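Local coordinates for ankyrin repeat family protein (Enterococcus faecalis, PDB 3HRA) that is built of ankyrin repeats and has no established function, though such repeats commonly mediate binding to other proteins, at residues A[7-12]-A[23-28]. Residues are numbered along the deposited sequence; the frame is centred on the assembly and turned at random.
Sequences GALLEA and EILQDT
The carbonyl oxygen of Ala-8, which accepts the helical hydrogen bond from Ala-12 N at 3.0 Å, is also touched by the tip of Ile-24, whose CD1 lies 3.6 Å from Ala-8 O. That methyl reaches the backbone of helix 8-14 between two small residues: Ile-24 CD1 is 4.1 Å from Ala-8 CB and 4.0 Å from Ala-12 CB, one helical turn further on. Ile-24 reaches this far because its chain is extended, with CD1 anti to CA (chi2 164°). Its other branch, CG2, meets Leu-9 CD1 at 4.0 Å, and the two side chains cross obliquely. Leu-9 divides its methyls between two partners, since its CD2 lies 4.1 Å from Leu-25 CD2, where the side chains run at about a right angle. Val-21 of helix 18-25 also packs on Leu-9 and Ala-12, while Leu-58 of helix 52-60 touches both Leu-9 and Leu-25. Helices 8-14 and 18-25 pack as in the helix pairs of ankyrin repeats, at the N-terminal end of the stack. No hydrogen bond joins the two segments: burial of apolar groups holds them together, and Ala-8 O, though touched by a methyl, keeps its helical bond.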
# COMPACT_ATOMS: atom_id res chain seq x y z
N GLY A 7 6.41 -0.50 -25.99
CA GLY A 7 7.16 0.50 -25.25
C GLY A 7 6.60 1.90 -25.36
O GLY A 7 6.98 2.77 -24.58
N ALA A 8 5.71 2.12 -26.33
CA ALA A 8 5.12 3.44 -26.55
C ALA A 8 4.45 3.97 -25.28
O ALA A 8 4.62 5.14 -24.91
CB ALA A 8 4.12 3.40 -27.71
N LEU A 9 3.69 3.11 -24.62
CA LEU A 9 2.91 3.51 -23.45
C LEU A 9 3.81 3.71 -22.24
O LEU A 9 3.59 4.61 -21.45
CB LEU A 9 1.82 2.47 -23.17
CG LEU A 9 0.74 2.78 -22.12
CD1 LEU A 9 -0.07 4.03 -22.53
CD2 LEU A 9 -0.20 1.57 -21.98
N LEU A 10 4.83 2.86 -22.09
CA LEU A 10 5.82 3.05 -21.03
C LEU A 10 6.51 4.40 -21.18
O LEU A 10 6.70 5.12 -20.20
CB LEU A 10 6.87 1.94 -21.07
CG LEU A 10 6.46 0.61 -20.45
CD1 LEU A 10 7.35 -0.52 -20.95
CD2 LEU A 10 6.49 0.69 -18.93
N GLU A 11 6.87 4.74 -22.42
CA GLU A 11 7.52 6.02 -22.69
C GLU A 11 6.61 7.21 -22.37
O GLU A 11 7.07 8.18 -21.76
CB GLU A 11 7.99 6.10 -24.14
CG GLU A 11 8.80 7.35 -24.43
CD GLU A 11 9.03 7.56 -25.93
OE1 GLU A 11 9.87 6.84 -26.52
OE2 GLU A 11 8.35 8.44 -26.51
N ALA A 12 5.35 7.14 -22.77
CA ALA A 12 4.37 8.16 -22.40
C ALA A 12 4.19 8.31 -20.88
O ALA A 12 4.06 9.43 -20.39
CB ALA A 12 3.02 7.90 -23.06
N GLU A 23 -4.20 9.07 -25.82
CA GLU A 23 -4.09 8.84 -27.25
C GLU A 23 -3.79 7.37 -27.54
O GLU A 23 -4.44 6.75 -28.37
CB GLU A 23 -3.00 9.73 -27.88
CG GLU A 23 -2.65 9.36 -29.32
CD GLU A 23 -1.24 9.80 -29.73
OE1 GLU A 23 -1.03 11.01 -29.83
OE2 GLU A 23 -0.35 8.93 -29.97
N ILE A 24 -2.79 6.82 -26.85
CA ILE A 24 -2.41 5.43 -27.09
C ILE A 24 -3.51 4.46 -26.68
O ILE A 24 -3.78 3.48 -27.36
CB ILE A 24 -1.10 5.07 -26.37
CG1 ILE A 24 0.08 5.86 -26.98
CG2 ILE A 24 -0.84 3.56 -26.43
CD1 ILE A 24 1.32 5.86 -26.09
N LEU A 25 -4.18 4.76 -25.57
CA LEU A 25 -5.19 3.85 -25.02
C LEU A 25 -6.43 3.78 -25.92
O LEU A 25 -7.25 2.86 -25.79
CB LEU A 25 -5.58 4.27 -23.61
CG LEU A 25 -4.51 4.05 -22.54
CD1 LEU A 25 -4.99 4.52 -21.18
CD2 LEU A 25 -4.10 2.56 -22.50
N GLN A 26 -6.56 4.74 -26.84
CA GLN A 26 -7.68 4.72 -27.79
C GLN A 26 -7.54 3.55 -28.77
O GLN A 26 -8.51 3.11 -29.37
CB GLN A 26 -7.77 6.07 -28.53
CG GLN A 26 -8.99 6.23 -29.43
CD GLN A 26 -8.74 5.81 -30.88
OE1 GLN A 26 -9.66 5.84 -31.71
NE2 GLN A 26 -7.51 5.42 -31.20
N ASP A 27 -6.32 3.04 -28.91
CA ASP A 27 -6.03 1.85 -29.70
C ASP A 27 -6.46 0.61 -28.92
O ASP A 27 -5.82 0.22 -27.93
CB ASP A 27 -4.53 1.80 -30.04
CG ASP A 27 -4.10 0.45 -30.63
OD1 ASP A 27 -4.96 -0.34 -31.07
OD2 ASP A 27 -2.87 0.19 -30.66
N THR A 28 -7.56 -0.01 -29.37
CA THR A 28 -8.20 -1.11 -28.65
C THR A 28 -7.35 -2.37 -28.62
O THR A 28 -7.64 -3.28 -27.85
CB THR A 28 -9.57 -1.47 -29.28
OG1 THR A 28 -9.39 -1.88 -30.64
CG2 THR A 28 -10.51 -0.28 -29.25